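Local coordinates for protein amine Dehydrogenase (Pseudomonas putida, PDB 1JMX) that probably transfers electrons through two covalently bound c-type hemes, as the heme-carrying alpha subunit of a quinohemoprotein amine dehydrogenase, at residues Ser53-Asp56 against Arg57-Leu60; Glu120-Val123 against Asn124-Gly128; Trp130-Leu133 against Glu134-Gln138; Pro204-Gly207 against Asp208-Lys211. One frame throughout, in Å; residues are numbered along the deposited sequence.

Interaction 1. Residues Ser53-Asp56 against Arg57-Leu60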
loop_
_atom_site.group_PDB
_atom_site.type_symbol
_atom_site.label_atom_id
_atom_site.label_comp_id
_atom_site.label_asym_id
_atom_site.label_seq_id
_atom_site.Cartn_x
_atom_site.Cartn_y
_atom_site.Cartn_z
ATOM N N SER A 53 -24.673 -11.040 8.925
ATOM C CA SER A 53 -24.682 -11.819 7.689
ATOM C C SER A 53 -24.500 -10.900 6.492
ATOM O O SER A 53 -24.675 -9.688 6.604
ATOM C CB SER A 53 -26.003 -12.580 7.553
ATOM O OG SER A 53 -27.097 -11.684 7.441
ATOM N N ASP A 54 -24.171 -11.489 5.344
ATOM C CA ASP A 54 -23.971 -10.725 4.113
ATOM C C ASP A 54 -25.257 -10.057 3.669
ATOM O O ASP A 54 -25.240 -8.940 3.170
ATOM C CB ASP A 54 -23.436 -11.626 2.997
ATOM C CG ASP A 54 -22.056 -12.187 3.302
ATOM O OD1 ASP A 54 -21.259 -11.535 4.013
ATOM O OD2 ASP A 54 -21.769 -13.299 2.833
ATOM N N ASP A 55 -26.371 -10.752 3.872
ATOM C CA ASP A 55 -27.689 -10.242 3.521
ATOM C C ASP A 55 -28.028 -8.983 4.305
ATOM O O ASP A 55 -28.416 -7.976 3.726
ATOM C CB ASP A 55 -28.764 -11.302 3.789
ATOM C CG ASP A 55 -28.811 -12.386 2.722
ATOM O OD1 ASP A 55 -29.927 -12.853 2.408
ATOM O OD2 ASP A 55 -27.742 -12.788 2.203
ATOM N N ASP A 56 -27.901 -9.056 5.628
ATOM C CA ASP A 56 -28.193 -7.918 6.490
ATOM C C ASP A 56 -27.219 -6.772 6.266
ATOM O O ASP A 56 -27.576 -5.606 6.434
ATOM C CB ASP A 56 -28.191 -8.343 7.963
ATOM C CG ASP A 56 -29.392 -9.210 8.331
ATOM O OD1 ASP A 56 -29.373 -9.780 9.439
ATOM O OD2 ASP A 56 -30.348 -9.322 7.528
ATOM N N ARG A 57 -25.986 -7.109 5.896
ATOM C CA ARG A 57 -24.981 -6.090 5.626
ATOM C C ARG A 57 -25.420 -5.346 4.375
ATOM O O ARG A 57 -25.396 -4.120 4.352
ATOM C CB ARG A 57 -23.588 -6.702 5.443
ATOM C CG ARG A 57 -22.479 -5.664 5.290
ATOM C CD ARG A 57 -21.098 -6.283 5.390
ATOM N NE ARG A 57 -20.884 -7.301 4.368
ATOM C CZ ARG A 57 -19.726 -7.914 4.145
ATOM N NH1 ARG A 57 -18.652 -7.628 4.870
ATOM N NH2 ARG A 57 -19.638 -8.814 3.184
ATOM N N ARG A 58 -25.895 -6.087 3.371
ATOM C CA ARG A 58 -26.378 -5.484 2.126
ATOM C C ARG A 58 -27.551 -4.562 2.398
ATOM O O ARG A 58 -27.693 -3.525 1.757
ATOM C CB ARG A 58 -26.819 -6.548 1.115
ATOM C CG ARG A 58 -25.719 -7.002 0.174
ATOM C CD ARG A 58 -26.260 -7.851 -0.959
ATOM N NE ARG A 58 -26.856 -9.097 -0.486
ATOM C CZ ARG A 58 -26.159 -10.160 -0.093
ATOM N NH1 ARG A 58 -24.832 -10.138 -0.103
ATOM N NH2 ARG A 58 -26.793 -11.273 0.254
ATOM N N THR A 59 -28.395 -4.952 3.349
ATOM C CA THR A 59 -29.558 -4.152 3.705
ATOM C C THR A 59 -29.128 -2.832 4.326
ATOM O O THR A 59 -29.626 -1.778 3.941
ATOM C CB THR A 59 -30.490 -4.906 4.680
ATOM O OG1 THR A 59 -30.938 -6.119 4.064
ATOM C CG2 THR A 59 -31.710 -4.046 5.047
ATOM N N LEU A 60 -28.183 -2.889 5.262
ATOM C CA LEU A 60 -27.699 -1.680 5.925
ATOM C C LEU A 60 -26.978 -0.729 4.983
ATOM O O LEU A 60 -27.144 0.482 5.085
ATOM C CB LEU A 60 -26.818 -2.025 7.125
ATOM C CG LEU A 60 -27.617 -2.394 8.375
ATOM C CD1 LEU A 60 -26.672 -2.768 9.498
ATOM C CD2 LEU A 60 -28.504 -1.226 8.793
HETATM O O HOH W 1 -22.826 -7.879 2.318
HETATM O O HOH W 2 -29.845 -8.323 1.120
#

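Interaction 2. Residues Glu120-Val123 against Asn124-Gly128. With HEC (heme c), chain E.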
loop_
_atom_site.group_PDB
_atom_site.type_symbol
_atom_site.label_atom_id
_atom_site.label_comp_id
_atom_site.label_asym_id
_atom_site.label_seq_id
_atom_site.Cartn_x
_atom_site.Cartn_y
_atom_site.Cartn_z
ATOM N N GLU A 120 -11.896 14.609 13.305
ATOM C CA GLU A 120 -10.994 14.532 14.453
ATOM C C GLU A 120 -10.999 13.107 15.035
ATOM O O GLU A 120 -9.949 12.583 15.412
ATOM C CB GLU A 120 -11.398 15.530 15.536
ATOM C CG GLU A 120 -10.415 15.568 16.691
ATOM C CD GLU A 120 -10.983 16.220 17.942
ATOM O OE1 GLU A 120 -10.990 15.567 19.011
ATOM O OE2 GLU A 120 -11.420 17.382 17.864
ATOM N N HIS A 121 -12.179 12.489 15.100
ATOM C CA HIS A 121 -12.310 11.120 15.600
ATOM C C HIS A 121 -11.564 10.185 14.658
ATOM O O HIS A 121 -10.957 9.208 15.096
ATOM C CB HIS A 121 -13.772 10.673 15.645
ATOM C CG HIS A 121 -14.536 11.182 16.825
ATOM N ND1 HIS A 121 -13.967 11.347 18.070
ATOM C CD2 HIS A 121 -15.837 11.534 16.957
ATOM C CE1 HIS A 121 -14.882 11.778 18.918
ATOM N NE2 HIS A 121 -16.026 11.899 18.267
ATOM N N LEU A 122 -11.636 10.482 13.359
ATOM C CA LEU A 122 -10.958 9.676 12.355
ATOM C C LEU A 122 -9.447 9.694 12.558
ATOM O O LEU A 122 -8.815 8.647 12.504
ATOM C CB LEU A 122 -11.318 10.138 10.948
ATOM C CG LEU A 122 -10.596 9.438 9.798
ATOM C CD1 LEU A 122 -11.533 9.261 8.645
ATOM C CD2 LEU A 122 -9.383 10.251 9.383
ATOM N N VAL A 123 -8.874 10.870 12.815
ATOM C CA VAL A 123 -7.431 10.976 13.045
ATOM C C VAL A 123 -6.992 10.148 14.263
ATOM O O VAL A 123 -5.989 9.436 14.205
ATOM C CB VAL A 123 -6.985 12.439 13.227
ATOM C CG1 VAL A 123 -5.512 12.499 13.585
ATOM C CG2 VAL A 123 -7.228 13.216 11.952
ATOM N N ASN A 124 -7.756 10.227 15.354
ATOM C CA ASN A 124 -7.452 9.472 16.570
ATOM C C ASN A 124 -7.521 7.974 16.326
ATOM O O ASN A 124 -6.721 7.223 16.870
ATOM C CB ASN A 124 -8.398 9.867 17.709
ATOM C CG ASN A 124 -7.999 11.168 18.365
ATOM O OD1 ASN A 124 -7.091 11.203 19.185
ATOM N ND2 ASN A 124 -8.664 12.245 17.993
ATOM N N PHE A 125 -8.480 7.544 15.509
ATOM C CA PHE A 125 -8.620 6.131 15.179
ATOM C C PHE A 125 -7.395 5.613 14.429
ATOM O O PHE A 125 -6.952 4.502 14.670
ATOM C CB PHE A 125 -9.871 5.871 14.331
ATOM C CG PHE A 125 -9.827 4.565 13.568
ATOM C CD1 PHE A 125 -9.567 4.551 12.197
ATOM C CD2 PHE A 125 -9.985 3.348 14.228
ATOM C CE1 PHE A 125 -9.460 3.355 11.509
ATOM C CE2 PHE A 125 -9.878 2.144 13.542
ATOM C CZ PHE A 125 -9.614 2.149 12.181
ATOM N N HIS A 126 -6.881 6.403 13.493
ATOM C CA HIS A 126 -5.716 6.000 12.718
ATOM C C HIS A 126 -4.495 5.759 13.585
ATOM O O HIS A 126 -3.928 4.668 13.568
ATOM C CB HIS A 126 -5.399 7.039 11.641
ATOM C CG HIS A 126 -6.263 6.922 10.431
ATOM N ND1 HIS A 126 -7.547 7.413 10.343
ATOM C CD2 HIS A 126 -6.029 6.301 9.252
ATOM C CE1 HIS A 126 -8.036 7.078 9.160
ATOM N NE2 HIS A 126 -7.149 6.405 8.466
ATOM N N LEU A 127 -4.099 6.776 14.346
ATOM C CA LEU A 127 -2.938 6.667 15.223
ATOM C C LEU A 127 -3.189 5.642 16.336
ATOM O O LEU A 127 -2.253 5.043 16.847
ATOM C CB LEU A 127 -2.592 8.031 15.835
ATOM C CG LEU A 127 -1.117 8.427 15.976
ATOM C CD1 LEU A 127 -1.013 9.548 16.976
ATOM C CD2 LEU A 127 -0.241 7.269 16.407
ATOM N N GLY A 128 -4.458 5.436 16.689
ATOM C CA GLY A 128 -4.796 4.477 17.727
ATOM C C GLY A 128 -4.743 3.038 17.259
ATOM O O GLY A 128 -4.223 2.175 17.959
HETATM FE FE HEC E . -6.859 6.302 6.347
HETATM C CHA HEC E . -9.280 4.002 6.252
HETATM C CHB HEC E . -9.203 8.714 6.053
HETATM C CHC HEC E . -4.446 8.663 6.619
HETATM C CHD HEC E . -4.506 3.829 6.678
HETATM N NA HEC E . -8.805 6.345 6.163
HETATM C C1A HEC E . -9.665 5.296 6.134
HETATM C C2A HEC E . -11.028 5.721 5.982
HETATM C C3A HEC E . -11.001 7.050 5.910
HETATM C C4A HEC E . -9.622 7.436 6.038
HETATM C CMA HEC E . -12.194 7.975 5.749
HETATM C CAA HEC E . -12.234 4.809 5.937
HETATM C CBA HEC E . -12.997 5.116 7.225
HETATM C CGA HEC E . -14.254 4.323 7.474
HETATM O O1A HEC E . -14.632 3.470 6.690
HETATM O O2A HEC E . -14.867 4.561 8.493
HETATM N NB HEC E . -6.826 8.250 6.332
HETATM C C1B HEC E . -7.907 9.123 6.201
HETATM C C2B HEC E . -7.543 10.498 6.269
HETATM C C3B HEC E . -6.194 10.500 6.459
HETATM C C4B HEC E . -5.748 9.101 6.471
HETATM C CMB HEC E . -8.497 11.706 6.174
HETATM C CAB HEC E . -5.384 11.777 6.632
HETATM C CBB HEC E . -4.929 12.082 8.062
HETATM N NC HEC E . -4.895 6.251 6.567
HETATM C C1C HEC E . -4.044 7.331 6.652
HETATM C C2C HEC E . -2.677 6.922 6.793
HETATM C C3C HEC E . -2.677 5.587 6.796
HETATM C C4C HEC E . -4.064 5.153 6.675
HETATM C CMC HEC E . -1.477 7.866 6.909
HETATM C CAC HEC E . -1.409 4.762 6.774
HETATM C CBC HEC E . -0.738 4.346 8.069
HETATM N ND HEC E . -6.879 4.338 6.451
HETATM C C1D HEC E . -5.834 3.446 6.587
HETATM C C2D HEC E . -6.314 2.063 6.639
HETATM C C3D HEC E . -7.686 2.175 6.522
HETATM C C4D HEC E . -7.983 3.546 6.400
HETATM C CMD HEC E . -5.459 0.808 6.792
HETATM C CAD HEC E . -8.803 1.124 6.512
HETATM C CBD HEC E . -8.406 -0.314 6.558
HETATM C CGD HEC E . -8.338 -0.891 5.184
HETATM O O1D HEC E . -8.130 -0.118 4.220
HETATM O O2D HEC E . -8.490 -2.125 5.045
HETATM O O HOH W 3 -7.968 14.900 19.912
#

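Interaction 3. Residues Trp130-Leu133 against Glu134-Gln138. With HEC (heme c), chain E.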
loop_
_atom_site.group_PDB
_atom_site.type_symbol
_atom_site.label_atom_id
_atom_site.label_comp_id
_atom_site.label_asym_id
_atom_site.label_seq_id
_atom_site.Cartn_x
_atom_site.Cartn_y
_atom_site.Cartn_z
ATOM N N TRP A 130 -3.180 2.018 14.404
ATOM C CA TRP A 130 -1.850 1.768 13.861
ATOM C C TRP A 130 -0.858 2.714 14.531
ATOM O O TRP A 130 -0.534 3.766 13.991
ATOM C CB TRP A 130 -1.838 1.965 12.341
ATOM C CG TRP A 130 -2.806 1.081 11.655
ATOM C CD1 TRP A 130 -2.736 -0.268 11.555
ATOM C CD2 TRP A 130 -4.065 1.463 11.088
ATOM N NE1 TRP A 130 -3.879 -0.761 10.981
ATOM C CE2 TRP A 130 -4.715 0.280 10.686
ATOM C CE3 TRP A 130 -4.712 2.691 10.895
ATOM C CZ2 TRP A 130 -5.986 0.280 10.104
ATOM C CZ3 TRP A 130 -5.978 2.695 10.314
ATOM C CH2 TRP A 130 -6.600 1.492 9.929
ATOM N N PRO A 131 -0.372 2.348 15.735
ATOM C CA PRO A 131 0.587 3.149 16.506
ATOM C C PRO A 131 1.862 3.541 15.752
ATOM O O PRO A 131 2.438 4.584 16.020
ATOM C CB PRO A 131 0.895 2.246 17.705
ATOM C CG PRO A 131 -0.377 1.494 17.893
ATOM C CD PRO A 131 -0.728 1.123 16.474
ATOM N N SER A 132 2.284 2.719 14.799
ATOM C CA SER A 132 3.494 2.999 14.034
ATOM C C SER A 132 3.320 4.114 13.007
ATOM O O SER A 132 4.290 4.552 12.398
ATOM C CB SER A 132 3.962 1.743 13.308
ATOM O OG SER A 132 3.035 1.396 12.299
ATOM N N LEU A 133 2.084 4.563 12.817
ATOM C CA LEU A 133 1.767 5.611 11.858
ATOM C C LEU A 133 2.707 6.816 11.913
ATOM O O LEU A 133 3.279 7.203 10.896
ATOM C CB LEU A 133 0.311 6.057 12.036
ATOM C CG LEU A 133 -0.374 6.941 10.989
ATOM C CD1 LEU A 133 -1.878 6.823 11.144
ATOM C CD2 LEU A 133 0.064 8.381 11.113
ATOM N N GLU A 134 2.890 7.376 13.107
ATOM C CA GLU A 134 3.737 8.553 13.305
ATOM C C GLU A 134 5.254 8.323 13.239
ATOM O O GLU A 134 6.037 9.254 13.415
ATOM C CB GLU A 134 3.362 9.238 14.622
ATOM C CG GLU A 134 3.642 8.390 15.855
ATOM C CD GLU A 134 3.111 9.005 17.131
ATOM O OE1 GLU A 134 3.101 10.249 17.253
ATOM O OE2 GLU A 134 2.690 8.237 18.015
ATOM N N TYR A 135 5.662 7.085 12.983
ATOM C CA TYR A 135 7.078 6.745 12.877
ATOM C C TYR A 135 7.444 6.443 11.433
ATOM O O TYR A 135 8.610 6.254 11.115
ATOM C CB TYR A 135 7.410 5.518 13.733
ATOM C CG TYR A 135 7.242 5.724 15.214
ATOM C CD1 TYR A 135 8.329 6.067 16.015
ATOM C CD2 TYR A 135 5.997 5.571 15.823
ATOM C CE1 TYR A 135 8.185 6.249 17.380
ATOM C CE2 TYR A 135 5.842 5.755 17.188
ATOM C CZ TYR A 135 6.939 6.094 17.959
ATOM O OH TYR A 135 6.792 6.277 19.309
ATOM N N GLN A 136 6.431 6.380 10.572
ATOM C CA GLN A 136 6.616 6.074 9.160
ATOM C C GLN A 136 7.080 7.284 8.356
ATOM O O GLN A 136 7.075 8.404 8.862
ATOM C CB GLN A 136 5.310 5.516 8.577
ATOM C CG GLN A 136 4.871 4.190 9.190
ATOM C CD GLN A 136 3.451 3.804 8.825
ATOM O OE1 GLN A 136 2.811 4.450 8.008
ATOM N NE2 GLN A 136 2.951 2.749 9.445
ATOM N N ALA A 137 7.493 7.046 7.111
ATOM C CA ALA A 137 7.949 8.117 6.224
ATOM C C ALA A 137 6.846 9.159 6.069
ATOM O O ALA A 137 5.666 8.807 5.960
ATOM C CB ALA A 137 8.332 7.554 4.863
ATOM N N GLN A 138 7.243 10.432 6.072
ATOM C CA GLN A 138 6.331 11.572 5.957
ATOM C C GLN A 138 5.486 11.767 7.215
ATOM O O GLN A 138 4.424 12.387 7.180
ATOM C CB GLN A 138 5.441 11.458 4.716
ATOM C CG GLN A 138 6.184 11.657 3.397
ATOM C CD GLN A 138 5.310 11.350 2.190
ATOM O OE1 GLN A 138 4.796 10.241 2.042
ATOM N NE2 GLN A 138 5.139 12.336 1.319
HETATM FE FE HEC E . -6.859 6.302 6.347
HETATM C CHA HEC E . -9.280 4.002 6.252
HETATM C CHB HEC E . -9.203 8.714 6.053
HETATM C CHC HEC E . -4.446 8.663 6.619
HETATM C CHD HEC E . -4.506 3.829 6.678
HETATM N NA HEC E . -8.805 6.345 6.163
HETATM C C1A HEC E . -9.665 5.296 6.134
HETATM C C2A HEC E . -11.028 5.721 5.982
HETATM C C3A HEC E . -11.001 7.050 5.910
HETATM C C4A HEC E . -9.622 7.436 6.038
HETATM C CMA HEC E . -12.194 7.975 5.749
HETATM C CAA HEC E . -12.234 4.809 5.937
HETATM C CBA HEC E . -12.997 5.116 7.225
HETATM C CGA HEC E . -14.254 4.323 7.474
HETATM O O1A HEC E . -14.632 3.470 6.690
HETATM O O2A HEC E . -14.867 4.561 8.493
HETATM N NB HEC E . -6.826 8.250 6.332
HETATM C C1B HEC E . -7.907 9.123 6.201
HETATM C C2B HEC E . -7.543 10.498 6.269
HETATM C C3B HEC E . -6.194 10.500 6.459
HETATM C C4B HEC E . -5.748 9.101 6.471
HETATM C CMB HEC E . -8.497 11.706 6.174
HETATM C CAB HEC E . -5.384 11.777 6.632
HETATM C CBB HEC E . -4.929 12.082 8.062
HETATM N NC HEC E . -4.895 6.251 6.567
HETATM C C1C HEC E . -4.044 7.331 6.652
HETATM C C2C HEC E . -2.677 6.922 6.793
HETATM C C3C HEC E . -2.677 5.587 6.796
HETATM C C4C HEC E . -4.064 5.153 6.675
HETATM C CMC HEC E . -1.477 7.866 6.909
HETATM C CAC HEC E . -1.409 4.762 6.774
HETATM C CBC HEC E . -0.738 4.346 8.069
HETATM N ND HEC E . -6.879 4.338 6.451
HETATM C C1D HEC E . -5.834 3.446 6.587
HETATM C C2D HEC E . -6.314 2.063 6.639
HETATM C C3D HEC E . -7.686 2.175 6.522
HETATM C C4D HEC E . -7.983 3.546 6.400
HETATM C CMD HEC E . -5.459 0.808 6.792
HETATM C CAD HEC E . -8.803 1.124 6.512
HETATM C CBD HEC E . -8.406 -0.314 6.558
HETATM C CGD HEC E . -8.338 -0.891 5.184
HETATM O O1D HEC E . -8.130 -0.118 4.220
HETATM O O2D HEC E . -8.490 -2.125 5.045
HETATM O O HOH W 4 2.065 5.605 18.459
#

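Interaction 4. Residues Pro204-Gly207 against Asp208-Lys211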
loop_
_atom_site.group_PDB
_atom_site.type_symbol
_atom_site.label_atom_id
_atom_site.label_comp_id
_atom_site.label_asym_id
_atom_site.label_seq_id
_atom_site.Cartn_x
_atom_site.Cartn_y
_atom_site.Cartn_z
ATOM N N PRO A 204 -37.504 -3.636 -14.531
ATOM C CA PRO A 204 -37.660 -3.592 -13.072
ATOM C C PRO A 204 -37.708 -4.943 -12.363
ATOM O O PRO A 204 -37.898 -6.003 -12.973
ATOM C CB PRO A 204 -38.974 -2.830 -12.897
ATOM C CG PRO A 204 -39.776 -3.306 -14.076
ATOM C CD PRO A 204 -38.748 -3.212 -15.201
ATOM N N ASP A 205 -37.502 -4.874 -11.057
ATOM C CA ASP A 205 -37.525 -6.028 -10.173
ATOM C C ASP A 205 -37.911 -5.442 -8.806
ATOM O O ASP A 205 -38.394 -4.304 -8.727
ATOM C CB ASP A 205 -36.136 -6.683 -10.123
ATOM C CG ASP A 205 -36.186 -8.149 -9.724
ATOM O OD1 ASP A 205 -35.112 -8.724 -9.450
ATOM O OD2 ASP A 205 -37.291 -8.741 -9.690
ATOM N N GLN A 206 -37.697 -6.199 -7.738
ATOM C CA GLN A 206 -38.027 -5.735 -6.393
ATOM C C GLN A 206 -37.318 -4.438 -5.971
ATOM O O GLN A 206 -36.087 -4.380 -5.944
ATOM C CB GLN A 206 -37.698 -6.841 -5.381
ATOM C CG GLN A 206 -36.272 -7.423 -5.544
ATOM C CD GLN A 206 -35.456 -7.460 -4.241
ATOM O OE1 GLN A 206 -35.280 -8.530 -3.635
ATOM N NE2 GLN A 206 -34.927 -6.295 -3.824
ATOM N N GLY A 207 -38.096 -3.404 -5.652
ATOM C CA GLY A 207 -37.537 -2.139 -5.184
ATOM C C GLY A 207 -36.641 -1.327 -6.110
ATOM O O GLY A 207 -37.096 -0.821 -7.136
ATOM N N ASP A 208 -35.392 -1.114 -5.696
ATOM C CA ASP A 208 -34.423 -0.360 -6.506
ATOM C C ASP A 208 -33.455 -1.266 -7.255
ATOM O O ASP A 208 -32.370 -0.841 -7.649
ATOM C CB ASP A 208 -33.643 0.640 -5.645
ATOM C CG ASP A 208 -34.486 1.825 -5.205
ATOM O OD1 ASP A 208 -34.035 2.580 -4.314
ATOM O OD2 ASP A 208 -35.597 2.008 -5.754
ATOM N N THR A 209 -33.846 -2.525 -7.427
ATOM C CA THR A 209 -33.038 -3.497 -8.149
ATOM C C THR A 209 -33.657 -3.695 -9.540
ATOM O O THR A 209 -34.822 -3.350 -9.768
ATOM C CB THR A 209 -32.958 -4.845 -7.396
ATOM O OG1 THR A 209 -34.219 -5.509 -7.462
ATOM C CG2 THR A 209 -32.609 -4.625 -5.939
ATOM N N PHE A 210 -32.874 -4.234 -10.471
ATOM C CA PHE A 210 -33.337 -4.444 -11.837
ATOM C C PHE A 210 -32.730 -5.703 -12.418
ATOM O O PHE A 210 -31.763 -6.256 -11.879
ATOM C CB PHE A 210 -32.889 -3.295 -12.758
ATOM C CG PHE A 210 -33.246 -1.920 -12.268
ATOM C CD1 PHE A 210 -34.452 -1.326 -12.637
ATOM C CD2 PHE A 210 -32.362 -1.199 -11.466
ATOM C CE1 PHE A 210 -34.770 -0.042 -12.216
ATOM C CE2 PHE A 210 -32.671 0.091 -11.038
ATOM C CZ PHE A 210 -33.873 0.670 -11.412
ATOM N N LYS A 211 -33.329 -6.153 -13.519
ATOM C CA LYS A 211 -32.844 -7.294 -14.289
ATOM C C LYS A 211 -32.128 -6.583 -15.435
ATOM O O LYS A 211 -32.587 -5.536 -15.901
ATOM C CB LYS A 211 -33.997 -8.137 -14.844
ATOM C CG LYS A 211 -34.757 -8.960 -13.806
ATOM C CD LYS A 211 -35.673 -9.956 -14.516
ATOM C CE LYS A 211 -36.479 -10.821 -13.545
ATOM N NZ LYS A 211 -37.336 -11.820 -14.275
#

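Interaction 1. Residues Ser53-Asp56 against Arg57-Leu60
Ser-53 and Arg-57 meet at the N-terminal cap of helix 54-67, in the cytochrome c-like part of the chain. Ser-53 is the N-cap residue. Its OG accepts a nearly straight bond from Asp-56 N at 3.3 Å, and its carbonyl O takes the N-H of Arg-57 at 3.0 Å. Three aspartates follow in the first turn, where negative groups would be expected to suit the positive end of the helix.

Asp-54 lies alongside Arg-57, both pointing the same way. OD1 is 3.3 Å from NH2 of Arg-57 but well out of the guanidinium plane, so this salt bridge rests on charge alone. Water 1 adds a directed link. It sits in the plane of the Arg-57 guanidinium, accepts from NE and donates to Asp-54 O at 2.8 Å. OD2 of Asp-54 and NH2 of Arg-57 also form salt bridges to side chains of another protein chain, and Arg-57 NH1 hydrogen-bonds to the backbone of that chain.

Asp-55 runs beside Arg-58, and its OD2 makes a short salt bridge of 2.6 Å to NH2 of Arg-58. A bend at chi3 (-63°) brings that guanidinium back over the helix start, with Asp-54 O against one face. Asp-55 O accepts twice from Thr-59. The backbone N gives the usual helical bond, and OG1 adds a second at 3.2 Å from above the carbonyl plane.

The Asp-56 side chain leans on Leu-7 of helix 4-12, which Leu-60 also touches. Asp-56 O accepts the N-H of Leu-60, N to O 3.0 Å.

Interaction 2. Residues Glu120-Val123 against Asn124-Gly128
Leu-122 and His-126, one turn apart on helix 116-129, form the tight side of this contact. His-126 binds the heme iron through NE2 at 2.1 Å; His-104 is the other axial ligand. Its other ring nitrogen, ND1, donates to Leu-122 O at 2.8 Å in an almost straight bond (171°). The carbonyl oxygen lies in the imidazole plane, so the bond fixes the rotation of the ring. The backbone N of His-126 reaches the same oxygen from the opposite face of the carbonyl. The Leu-122 side chain crosses that of His-126 obliquely. CD2 packs on CE1 of His-126 at 3.5 Å, and CD1 meets the heme methyl CMA at 3.2 Å.

The far side is looser. Glu-120 is partly exposed there, while Asn-124 beside it is buried. Asn-124 ND2 donates a hydrogen bond to Glu-120 O at 2.9 Å, and the same oxygen takes the backbone N of Asn-124. Water 3 joins the two side-chain ends, with a weak bond to ND2. Glu-120 OE2 also pairs with Lys-117.

Asn-124 OD1 accepts from Val-122 N of another amine dehydrogenase chain, and Phe-125 touches the other heme. Around the helix, Val-123 and Leu-127 pack on helix 144-159.

Interaction 3. Residues Trp130-Leu133 against Glu134-Gln138
Ser-132 and Gln-136 meet through their side chains across a tight turn. Ser-132 holds OG between its backbone N and carbonyl carbon (chi1 68°), the crowded position. From there OG takes a weak bond from Gln-136 NE2 at 3.2 Å, and it has a stronger partner in the backbone of another protein chain. In Gln-136, chi1 (-64°) puts CG against Ser-132 O at 3.3 Å, and the extended chain then carries the amide past it toward the heme. OE1 is 3.6 Å from the heme atom CBC and also accepts from Arg-102.

The backbone here is a short 3-10 turn in the loop between helices 116-129 and 144-159. Ser-132 O accepts from Tyr-135 N at 2.9 Å, and Leu-133 O accepts from Gln-136 N at 3.3 Å. Both donors stand above the carbonyl planes.

Tyr-135 turns its ring edge to the carbonyls of Pro-131 and Ser-132, with CD2 3.7 Å from Pro-131 O. Its OH bonds to Val-150 O of a second amine dehydrogenase chain. Glu-134 reaches that second amine dehydrogenase chain too, where OE2 makes a salt bridge with Arg-148. Leu-133 has CG anti to its backbone N (chi1 -168°), which places CG 3.9 Å from heme CBC. Trp-130 lays one indole face on the heme methyl CMD. Its CH2 is 3.4 Å from the pyrrole carbon C2D.

Interaction 4. Residues Pro204-Gly207 against Asp208-Lys211
A beta hairpin joins strands 194-204 and 209-218 of the eight-stranded antiparallel barrel, and this contact is its turn. Gln-206 to Thr-209 form a type II' beta turn. Gly-207 takes the positive phi (63°) that the second position of such a turn needs. Thr-209 N closes the turn on Gln-206 O at 3.3 Å.

Thr-209 grips that oxygen a second time. Its OG1 sits between the backbone N and the carbonyl carbon (chi1 71°), from where it donates a hydrogen bond of 2.7 Å to Gln-206 O. Both donors come from the same face of the carbonyl. Gln-206 bends at chi2 and curls its side chain across Thr-209, with NE2 3.6 Å from CG2. Asp-205 also crosses Thr-209, its CB 3.5 Å from OG1. Asp-205 N adds a weak, strongly bent bond to Thr-209 O.

Next to the turn, Pro-204 pairs with Phe-210 as an antiparallel non-hydrogen-bonded pair, CA atoms 4.6 Å apart. Their side chains diverge. Phe-210 is buried against Val-202, Leu-232 and Pro-181, whereas Pro-204 is exposed. Backbone bonds of Lys-211 with Thr-203 carry the pairing on, and those of Asp-208 and Phe-210 to Leu-232 and Ala-230 tie the second arm to strand 223-233. No other protein chain of the assembly touches this hairpin end. Asp-208 points off the turn, and its OD1 forms a salt bridge with Lys-62 NZ of helix 54-67. Close to the pairing, Phe-210 CD1 lies 4.0 Å from Pro-204 CA.

Interactions 1, 2 and 3 belong to the heme-binding part of the chain, and interaction 4 to the barrel. Interactions 2 and 3 are direct neighbours, with centres about 13 Å apart, and both touch the heme whose iron His-126 binds. His-126 CB packs on Leu-133 CD1 at 3.6 Å, and Phe-125 CE1 meets Trp-130 CZ3 at 3.7 Å. Interaction 1 lies by the other heme, which Leu-60 touches and Phe-125 of interaction 2 also approaches. Its centre is about 27 Å from that of interaction 2. Interaction 4 lies away from both hemes, about 17 Å from interaction 1 between centres and about 9 Å between nearest atoms.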